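Local coordinates for 11R-lipoxygenase (Gersemia fruticosa, PDB 3VF1), which probably oxygenates polyunsaturated fatty acids with molecular oxygen at a non-heme iron, under regulation by calcium, at residues 214-219 against 235-240; 230-235 against 587-592; 593-598 against 615-620. All blocks are in the same frame, centred on the assembly; numbering follows the deposited sequence.

Interaction 1 of 3, residues 214-219 against 235-240; sequences LGLSHL and LITPAI
Leu214 meets the second segment with both its backbone and its side chain. Its carbonyl O accepts a hydrogen bond from Thr237 OG1 at 2.8 Å, the donor tilted 24° from the carbonyl plane. On the side-chain branch, Leu214 CD2 comes within 3.8 Å of Ile240 CD1, while Ala239 CB rests 3.7 Å from Leu214 CA. Gly215, at positive phi, closes the preceding helix in a Schellman motif, so the threonine binds the carbonyl of the residue just before that turn-off. The same hydroxyl also works within its own segment: Thr237 OG1 takes a bond from Ala239 N at 3.3 Å, an ST turn laid over the type I turn from Thr237 to Ile240. With OG1 between the backbone N and the carbonyl carbon (chi1 64°), one oxygen serves both the turn and the helix end. A valine in place of Thr237, lacking the hydroxyl, would probably leave Leu214 O without this mate at the helix end and the turn less firmly held. Further on, Leu216 divides its two methyls. CD1 packs 3.9 Å from Leu235 CD2, the two side chains crossing at about a right angle, whereas CD2 passes Thr237 CG2. Leu219, in the short 3-10 segment 217-219, adds a looser touch, its CD1 lying 4.3 Å from Leu235 CD2. The contact thus ties together parts of the one long loop between helix 208-213 and helix 247-250, its first residues against a later part, and Leu219 and Leu235 carry its apolar side on to Val623 of helix 619-632, with Trp226 beside them.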
loop_
_atom_site.group_PDB
_atom_site.type_symbol
_atom_site.label_atom_id
_atom_site.label_comp_id
_atom_site.label_asym_id
_atom_site.label_seq_id
_atom_site.Cartn_x
_atom_site.Cartn_y
_atom_site.Cartn_z
ATOM N N LEU A 214 -24.275 0.762 -7.785
ATOM C CA LEU A 214 -23.705 0.633 -9.122
ATOM C C LEU A 214 -24.795 0.486 -10.181
ATOM O O LEU A 214 -24.504 0.408 -11.374
ATOM C CB LEU A 214 -22.765 -0.573 -9.182
ATOM C CG LEU A 214 -21.598 -0.562 -8.195
ATOM C CD1 LEU A 214 -20.779 -1.835 -8.332
ATOM C CD2 LEU A 214 -20.724 0.667 -8.403
ATOM N N GLY A 215 -26.049 0.441 -9.742
ATOM C CA GLY A 215 -27.171 0.300 -10.653
ATOM C C GLY A 215 -27.311 -1.120 -11.170
ATOM O O GLY A 215 -27.757 -1.336 -12.298
ATOM N N LEU A 216 -26.938 -2.089 -10.338
ATOM C CA LEU A 216 -26.934 -3.492 -10.742
ATOM C C LEU A 216 -27.663 -4.386 -9.741
ATOM O O LEU A 216 -27.413 -5.590 -9.681
ATOM C CB LEU A 216 -25.493 -3.979 -10.902
ATOM C CG LEU A 216 -24.664 -3.276 -11.978
ATOM C CD1 LEU A 216 -23.202 -3.688 -11.885
ATOM C CD2 LEU A 216 -25.218 -3.584 -13.356
ATOM N N SER A 217 -28.567 -3.803 -8.959
ATOM C CA SER A 217 -29.267 -4.551 -7.919
ATOM C C SER A 217 -30.158 -5.641 -8.508
ATOM O O SER A 217 -30.537 -6.585 -7.814
ATOM C CB SER A 217 -30.097 -3.610 -7.042
ATOM O OG SER A 217 -31.160 -3.024 -7.772
ATOM N N HIS A 218 -30.489 -5.512 -9.787
ATOM C CA HIS A 218 -31.319 -6.510 -10.456
ATOM C C HIS A 218 -30.561 -7.818 -10.665
ATOM O O HIS A 218 -31.153 -8.829 -11.041
ATOM C CB HIS A 218 -31.834 -5.979 -11.798
ATOM C CG HIS A 218 -30.751 -5.595 -12.757
ATOM N ND1 HIS A 218 -30.201 -4.331 -12.789
ATOM C CD2 HIS A 218 -30.122 -6.305 -13.723
ATOM C CE1 HIS A 218 -29.275 -4.282 -13.730
ATOM N NE2 HIS A 218 -29.207 -5.465 -14.312
ATOM N N LEU A 219 -29.254 -7.797 -10.417
ATOM C CA LEU A 219 -28.426 -8.990 -10.559
ATOM C C LEU A 219 -28.076 -9.611 -9.209
ATOM O O LEU A 219 -27.320 -10.582 -9.146
ATOM C CB LEU A 219 -27.135 -8.653 -11.310
ATOM C CG LEU A 219 -27.296 -8.162 -12.750
ATOM C CD1 LEU A 219 -25.937 -7.878 -13.364
ATOM C CD2 LEU A 219 -28.061 -9.179 -13.580
ATOM N N LEU A 235 -21.375 -4.560 -16.604
ATOM C CA LEU A 235 -21.003 -4.207 -15.240
ATOM C C LEU A 235 -20.410 -2.805 -15.155
ATOM O O LEU A 235 -20.278 -2.247 -14.065
ATOM C CB LEU A 235 -20.013 -5.229 -14.679
ATOM C CG LEU A 235 -20.530 -6.667 -14.618
ATOM C CD1 LEU A 235 -19.499 -7.589 -13.994
ATOM C CD2 LEU A 235 -21.840 -6.730 -13.848
ATOM N N ILE A 236 -20.054 -2.235 -16.303
ATOM C CA ILE A 236 -19.496 -0.890 -16.335
ATOM C C ILE A 236 -20.587 0.141 -16.604
ATOM O O ILE A 236 -20.818 0.542 -17.745
ATOM C CB ILE A 236 -18.391 -0.757 -17.392
ATOM C CG1 ILE A 236 -17.325 -1.834 -17.177
ATOM C CG2 ILE A 236 -17.767 0.632 -17.335
ATOM C CD1 ILE A 236 -16.743 -1.848 -15.776
ATOM N N THR A 237 -21.255 0.557 -15.534
ATOM C CA THR A 237 -22.302 1.560 -15.609
ATOM C C THR A 237 -21.698 2.944 -15.405
ATOM O O THR A 237 -20.512 3.066 -15.100
ATOM C CB THR A 237 -23.360 1.318 -14.521
ATOM O OG1 THR A 237 -22.759 1.475 -13.228
ATOM C CG2 THR A 237 -23.938 -0.084 -14.644
ATOM N N PRO A 238 -22.510 3.999 -15.581
ATOM C CA PRO A 238 -22.027 5.357 -15.311
ATOM C C PRO A 238 -21.538 5.527 -13.874
ATOM O O PRO A 238 -20.818 6.482 -13.582
ATOM C CB PRO A 238 -23.264 6.223 -15.569
ATOM C CG PRO A 238 -24.069 5.439 -16.545
ATOM C CD PRO A 238 -23.863 4.004 -16.165
ATOM N N ALA A 239 -21.928 4.610 -12.991
ATOM C CA ALA A 239 -21.468 4.638 -11.607
ATOM C C ALA A 239 -19.961 4.386 -11.542
ATOM O O ALA A 239 -19.285 4.835 -10.616
ATOM C CB ALA A 239 -22.217 3.609 -10.779
ATOM N N ILE A 240 -19.445 3.659 -12.528
ATOM C CA ILE A 240 -18.008 3.454 -12.662
ATOM C C ILE A 240 -17.436 4.600 -13.488
ATOM O O ILE A 240 -17.562 4.621 -14.713
ATOM C CB ILE A 240 -17.688 2.117 -13.351
ATOM C CG1 ILE A 240 -18.469 0.975 -12.695
ATOM C CG2 ILE A 240 -16.193 1.840 -13.306
ATOM C CD1 ILE A 240 -18.200 0.822 -11.215
#

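Interaction 2 of 3, residues 230-235 against 587-592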
loop_
_atom_site.group_PDB
_atom_site.type_symbol
_atom_site.label_atom_id
_atom_site.label_comp_id
_atom_site.label_asym_id
_atom_site.label_seq_id
_atom_site.Cartn_x
_atom_site.Cartn_y
_atom_site.Cartn_z
ATOM N N GLU A 230 -19.060 -10.891 -24.034
ATOM C CA GLU A 230 -19.227 -9.456 -24.233
ATOM C C GLU A 230 -20.198 -8.840 -23.230
ATOM O O GLU A 230 -20.222 -7.622 -23.054
ATOM C CB GLU A 230 -19.704 -9.170 -25.657
ATOM C CG GLU A 230 -18.770 -9.693 -26.734
ATOM C CD GLU A 230 -17.339 -9.236 -26.533
ATOM O OE1 GLU A 230 -16.972 -8.167 -27.066
ATOM O OE2 GLU A 230 -16.578 -9.945 -25.839
ATOM N N ASP A 231 -20.994 -9.678 -22.570
ATOM C CA ASP A 231 -21.995 -9.187 -21.628
ATOM C C ASP A 231 -21.382 -8.697 -20.317
ATOM O O ASP A 231 -22.050 -8.023 -19.532
ATOM C CB ASP A 231 -23.040 -10.268 -21.341
ATOM C CG ASP A 231 -24.038 -10.430 -22.475
ATOM O OD1 ASP A 231 -24.172 -9.498 -23.295
ATOM O OD2 ASP A 231 -24.695 -11.489 -22.540
ATOM N N PHE A 232 -20.120 -9.034 -20.077
ATOM C CA PHE A 232 -19.426 -8.542 -18.893
ATOM C C PHE A 232 -19.312 -7.018 -18.916
ATOM O O PHE A 232 -19.129 -6.387 -17.876
ATOM C CB PHE A 232 -18.038 -9.174 -18.771
ATOM C CG PHE A 232 -18.050 -10.544 -18.151
ATOM C CD1 PHE A 232 -18.278 -10.701 -16.794
ATOM C CD2 PHE A 232 -17.826 -11.672 -18.922
ATOM C CE1 PHE A 232 -18.291 -11.958 -16.218
ATOM C CE2 PHE A 232 -17.834 -12.932 -18.350
ATOM C CZ PHE A 232 -18.068 -13.075 -16.997
ATOM N N ARG A 233 -19.429 -6.433 -20.105
ATOM C CA ARG A 233 -19.382 -4.981 -20.255
ATOM C C ARG A 233 -20.584 -4.305 -19.595
ATOM O O ARG A 233 -20.593 -3.088 -19.409
ATOM C CB ARG A 233 -19.322 -4.603 -21.738
ATOM C CG ARG A 233 -18.050 -5.054 -22.439
ATOM C CD ARG A 233 -18.256 -5.194 -23.941
ATOM N NE ARG A 233 -18.114 -3.927 -24.658
ATOM C CZ ARG A 233 -17.053 -3.575 -25.386
ATOM N NH1 ARG A 233 -16.010 -4.387 -25.515
ATOM N NH2 ARG A 233 -17.033 -2.400 -25.996
ATOM N N GLN A 234 -21.595 -5.095 -19.244
ATOM C CA GLN A 234 -22.783 -4.567 -18.581
ATOM C C GLN A 234 -22.459 -4.055 -17.182
ATOM O O GLN A 234 -23.179 -3.218 -16.638
ATOM C CB GLN A 234 -23.865 -5.645 -18.484
ATOM C CG GLN A 234 -24.443 -6.078 -19.819
ATOM C CD GLN A 234 -25.499 -7.155 -19.670
ATOM O OE1 GLN A 234 -26.007 -7.394 -18.573
ATOM N NE2 GLN A 234 -25.835 -7.813 -20.773
ATOM N N LEU A 235 -21.375 -4.560 -16.604
ATOM C CA LEU A 235 -21.003 -4.207 -15.240
ATOM C C LEU A 235 -20.410 -2.805 -15.155
ATOM O O LEU A 235 -20.278 -2.247 -14.065
ATOM C CB LEU A 235 -20.013 -5.229 -14.679
ATOM C CG LEU A 235 -20.530 -6.667 -14.618
ATOM C CD1 LEU A 235 -19.499 -7.589 -13.994
ATOM C CD2 LEU A 235 -21.840 -6.730 -13.848
ATOM N N GLY A 587 -11.931 -4.760 -14.157
ATOM C CA GLY A 587 -13.163 -4.155 -14.630
ATOM C C GLY A 587 -13.884 -5.088 -15.585
ATOM O O GLY A 587 -15.061 -5.394 -15.404
ATOM N N PHE A 588 -13.165 -5.536 -16.610
ATOM C CA PHE A 588 -13.674 -6.540 -17.534
ATOM C C PHE A 588 -13.209 -7.915 -17.064
ATOM O O PHE A 588 -12.054 -8.295 -17.260
ATOM C CB PHE A 588 -13.182 -6.250 -18.953
ATOM C CG PHE A 588 -13.809 -7.121 -20.002
ATOM C CD1 PHE A 588 -15.138 -6.954 -20.357
ATOM C CD2 PHE A 588 -13.068 -8.102 -20.640
ATOM C CE1 PHE A 588 -15.716 -7.756 -21.324
ATOM C CE2 PHE A 588 -13.641 -8.904 -21.607
ATOM C CZ PHE A 588 -14.966 -8.731 -21.949
ATOM N N HIS A 589 -14.120 -8.654 -16.440
ATOM C CA HIS A 589 -13.771 -9.865 -15.699
ATOM C C HIS A 589 -12.900 -10.861 -16.474
ATOM O O HIS A 589 -11.943 -11.405 -15.923
ATOM C CB HIS A 589 -15.040 -10.566 -15.205
ATOM C CG HIS A 589 -14.783 -11.624 -14.178
ATOM N ND1 HIS A 589 -14.941 -11.404 -12.827
ATOM C CD2 HIS A 589 -14.370 -12.907 -14.305
ATOM C CE1 HIS A 589 -14.645 -12.507 -12.165
ATOM N NE2 HIS A 589 -14.293 -13.434 -13.038
ATOM N N PRO A 590 -13.234 -11.116 -17.747
ATOM C CA PRO A 590 -12.471 -12.104 -18.522
ATOM C C PRO A 590 -10.983 -11.783 -18.649
ATOM O O PRO A 590 -10.189 -12.686 -18.911
ATOM C CB PRO A 590 -13.140 -12.060 -19.898
ATOM C CG PRO A 590 -14.525 -11.588 -19.627
ATOM C CD PRO A 590 -14.395 -10.608 -18.500
ATOM N N ASN A 591 -10.608 -10.520 -18.472
ATOM C CA ASN A 591 -9.205 -10.131 -18.571
ATOM C C ASN A 591 -8.385 -10.680 -17.408
ATOM O O ASN A 591 -7.169 -10.843 -17.516
ATOM C CB ASN A 591 -9.075 -8.606 -18.635
ATOM C CG ASN A 591 -7.636 -8.150 -18.802
ATOM O OD1 ASN A 591 -7.041 -8.318 -19.868
ATOM N ND2 ASN A 591 -7.073 -7.562 -17.751
ATOM N N SER A 592 -9.057 -10.969 -16.298
ATOM C CA SER A 592 -8.394 -11.521 -15.124
ATOM C C SER A 592 -9.422 -12.151 -14.185
ATOM O O SER A 592 -9.825 -11.541 -13.195
ATOM C CB SER A 592 -7.614 -10.425 -14.396
ATOM O OG SER A 592 -6.596 -10.978 -13.579
#
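Phe232 and Phe588 have the most surface buried here, and His589 follows. The Phe232 ring lies against the start of the short 3-10 segment 589-591: Pro590 CD stands over one face, 4.0 Å from the ring centroid and 27° off the normal, a CH-pi contact. The neighbouring carbon of the pyrrolidine presses closer to the rim, Pro590 CG being 3.4 Å from Phe232 CD2. At the ring's other ortho position, Phe232 CD1 is 3.6 Å from His589 CB, an oblique approach. The imidazole of His589 runs nearly parallel to the phenyl plane, at 15°, but the two are so far displaced, with centroids 5.5 Å apart, that little stacking results; the methylene does most of the touching.

Phe588 meets Phe232 at its CB, not at its ring. Phe588 CG is anti to the backbone N (chi1 -172°), and the CE1 corner of the ring reaches Phe232 CB at 3.7 Å. Arg233 CG lies equally near that same Phe588 CE1, so this corner of the ring touches a methylene of each of two successive residues. Pro590 CD sits above one face of the Phe588 ring too, displaced toward the rim, so that this one proline carbon is shared by the faces of both phenylalanine rings.

Trp226 meets Phe232 and Trp251 meets Phe588, extending the aromatic cluster. The contact joins the loop between helices 208-213 and 247-250 to the loop after helix 582-586, and Phe232 also touches Ala622 of helix 619-632. Carbon-to-carbon contact and one CH-pi interaction carry the join, so cohesion probably depends on close fit and burial.

Interaction 3 of 3, residues 593-598 against 615-620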
loop_
_atom_site.group_PDB
_atom_site.type_symbol
_atom_site.label_atom_id
_atom_site.label_comp_id
_atom_site.label_asym_id
_atom_site.label_seq_id
_atom_site.Cartn_x
_atom_site.Cartn_y
_atom_site.Cartn_z
ATOM N N PRO A 593 -9.849 -13.384 -14.501
ATOM C CA PRO A 593 -10.867 -14.103 -13.724
ATOM C C PRO A 593 -10.477 -14.264 -12.258
ATOM O O PRO A 593 -9.309 -14.512 -11.959
ATOM C CB PRO A 593 -10.930 -15.473 -14.409
ATOM C CG PRO A 593 -10.391 -15.251 -15.777
ATOM C CD PRO A 593 -9.365 -14.175 -15.644
ATOM N N THR A 594 -11.447 -14.130 -11.361
ATOM C CA THR A 594 -11.192 -14.257 -9.930
ATOM C C THR A 594 -11.468 -15.672 -9.441
ATOM O O THR A 594 -10.867 -16.128 -8.470
ATOM C CB THR A 594 -12.051 -13.271 -9.115
ATOM O OG1 THR A 594 -13.442 -13.518 -9.361
ATOM C CG2 THR A 594 -11.719 -11.837 -9.493
ATOM N N LEU A 595 -12.381 -16.363 -10.114
ATOM C CA LEU A 595 -12.703 -17.738 -9.754
ATOM C C LEU A 595 -13.156 -18.541 -10.968
ATOM O O LEU A 595 -13.475 -17.978 -12.015
ATOM C CB LEU A 595 -13.790 -17.767 -8.675
ATOM C CG LEU A 595 -15.157 -17.178 -9.045
ATOM C CD1 LEU A 595 -15.982 -18.142 -9.888
ATOM C CD2 LEU A 595 -15.927 -16.792 -7.790
ATOM N N MET A 596 -13.169 -19.861 -10.815
ATOM C CA MET A 596 -13.732 -20.753 -11.817
ATOM C C MET A 596 -14.739 -21.671 -11.136
ATOM O O MET A 596 -14.475 -22.200 -10.058
ATOM C CB MET A 596 -12.632 -21.577 -12.489
ATOM C CG MET A 596 -11.724 -20.775 -13.411
ATOM S SD MET A 596 -12.589 -20.098 -14.840
ATOM C CE MET A 596 -11.219 -19.482 -15.812
ATOM N N ARG A 597 -15.896 -21.853 -11.765
ATOM C CA ARG A 597 -16.972 -22.638 -11.173
ATOM C C ARG A 597 -16.957 -24.084 -11.654
ATOM O O ARG A 597 -17.715 -24.917 -11.160
ATOM C CB ARG A 597 -18.322 -22.007 -11.499
ATOM C CG ARG A 597 -18.559 -20.674 -10.821
ATOM C CD ARG A 597 -19.925 -20.133 -11.187
ATOM N NE ARG A 597 -20.002 -19.800 -12.605
ATOM C CZ ARG A 597 -21.093 -19.924 -13.355
ATOM N NH1 ARG A 597 -22.226 -20.380 -12.836
ATOM N NH2 ARG A 597 -21.051 -19.589 -14.637
ATOM N N GLN A 598 -16.100 -24.372 -12.626
ATOM C CA GLN A 598 -15.953 -25.727 -13.135
ATOM C C GLN A 598 -14.483 -26.101 -13.151
ATOM O O GLN A 598 -13.622 -25.233 -13.278
ATOM C CB GLN A 598 -16.517 -25.832 -14.550
ATOM C CG GLN A 598 -18.002 -25.534 -14.657
ATOM C CD GLN A 598 -18.853 -26.618 -14.030
ATOM O OE1 GLN A 598 -18.385 -27.731 -13.791
ATOM N NE2 GLN A 598 -20.112 -26.298 -13.756
ATOM N N SER A 615 -17.625 -21.789 -16.802
ATOM C CA SER A 615 -16.499 -21.753 -15.873
ATOM C C SER A 615 -16.369 -20.380 -15.225
ATOM O O SER A 615 -16.144 -20.273 -14.020
ATOM C CB SER A 615 -15.198 -22.111 -16.591
ATOM O OG SER A 615 -15.111 -23.505 -16.821
ATOM N N LEU A 616 -16.510 -19.333 -16.029
ATOM C CA LEU A 616 -16.359 -17.972 -15.533
ATOM C C LEU A 616 -17.420 -17.649 -14.486
ATOM O O LEU A 616 -18.466 -18.295 -14.421
ATOM C CB LEU A 616 -16.428 -16.969 -16.687
ATOM C CG LEU A 616 -15.305 -17.078 -17.722
ATOM C CD1 LEU A 616 -15.468 -16.021 -18.805
ATOM C CD2 LEU A 616 -13.940 -16.964 -17.061
ATOM N N ALA A 617 -17.131 -16.645 -13.666
ATOM C CA ALA A 617 -18.020 -16.239 -12.585
ATOM C C ALA A 617 -19.443 -16.024 -13.087
ATOM O O ALA A 617 -19.653 -15.616 -14.229
ATOM C CB ALA A 617 -17.497 -14.967 -11.937
ATOM N N ASN A 618 -20.417 -16.309 -12.231
ATOM C CA ASN A 618 -21.811 -16.036 -12.557
ATOM C C ASN A 618 -22.103 -14.554 -12.347
ATOM O O ASN A 618 -21.208 -13.784 -12.012
ATOM C CB ASN A 618 -22.751 -16.915 -11.723
ATOM C CG ASN A 618 -22.627 -16.665 -10.233
ATOM O OD1 ASN A 618 -22.443 -15.533 -9.793
ATOM N ND2 ASN A 618 -22.730 -17.729 -9.448
ATOM N N LYS A 619 -23.353 -14.153 -12.545
ATOM C CA LYS A 619 -23.703 -12.738 -12.515
ATOM C C LYS A 619 -23.487 -12.105 -11.139
ATOM O O LYS A 619 -22.850 -11.059 -11.031
ATOM C CB LYS A 619 -25.146 -12.536 -12.987
ATOM C CG LYS A 619 -25.367 -12.981 -14.425
ATOM C CD LYS A 619 -26.641 -12.406 -15.016
ATOM C CE LYS A 619 -26.805 -12.822 -16.468
ATOM N NZ LYS A 619 -28.008 -12.205 -17.094
ATOM N N HIS A 620 -24.007 -12.738 -10.093
ATOM C CA HIS A 620 -23.850 -12.213 -8.740
ATOM C C HIS A 620 -22.379 -12.093 -8.354
ATOM O O HIS A 620 -21.962 -11.097 -7.765
ATOM C CB HIS A 620 -24.571 -13.103 -7.728
ATOM C CG HIS A 620 -24.321 -12.719 -6.303
ATOM N ND1 HIS A 620 -25.039 -11.734 -5.661
ATOM C CD2 HIS A 620 -23.426 -13.184 -5.397
ATOM C CE1 HIS A 620 -24.603 -11.611 -4.419
ATOM N NE2 HIS A 620 -23.624 -12.479 -4.235
HETATM O O HOH W 1 -14.209 -16.179 -13.463
HETATM O O HOH W 2 -23.128 -20.777 -10.486
#
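Arg597 N donates to Ser615 O at 2.8 Å, nearly straight (163°) and onto a carbonyl lone pair, while Met596 CA also approaches that oxygen, in a CA-H...O contact. The next carbonyl is taken by the arginine side chain. Leu616 O receives both Arg597 NE, at 2.8 Å, and Arg597 NH2, at 2.9 Å, a side-on grip by two nitrogens on one atom. The oxygen lies at the guanidinium edge, near its plane, and the NH2 bond runs nearly along the C=O axis. The chain bends at chi3 (-66°), which turns NE out of the extended course and toward Leu616 O. Over one face of the guanidinium sits Asn618, its CB 3.7 Å from Arg597 NH1, with the amide plane turned 66° against it. NH2 has a second partner, the carboxylate of Asp225, in a salt bridge.

Apolar contacts cover the rest. Met596 lies alongside Leu616, CE 3.9 Å from Leu616 CD2, while its SD rests on Ser615 CB; Pro593 CG touches the same leucine methyl more loosely. Leu595 CD1 packs 3.9 Å from Ala617 CA.

Asn618 occupies the N-cap of helix 619-632, its OD1 accepting from Gln621 N, so the arginine packs directly against a helix start. The other segment, 593-598, leans on helix 369-410 through Pro593 and Met596, which touch Leu377, and the contact therefore joins the beginning of helix 619-632 to that long helix.

The three contacts form one continuous patch on the same side of the chain's centre, all of them away from the iron site. Interaction 2 lies in the middle, its centre about 12 Å from that of interaction 1 and about 11 Å from that of interaction 3, whereas interactions 1 and 3 are about 18 Å apart. Interactions 1 and 2 share Leu235 and alternate along the chain; interaction 3 follows both. His589 and Phe232 of interaction 2 pack on Ala617 and Leu616 of interaction 3, and Leu219 reaches Lys619. Helix 619-632 is the common neighbour, so chain regions more than 350 residues apart are gathered round its beginning.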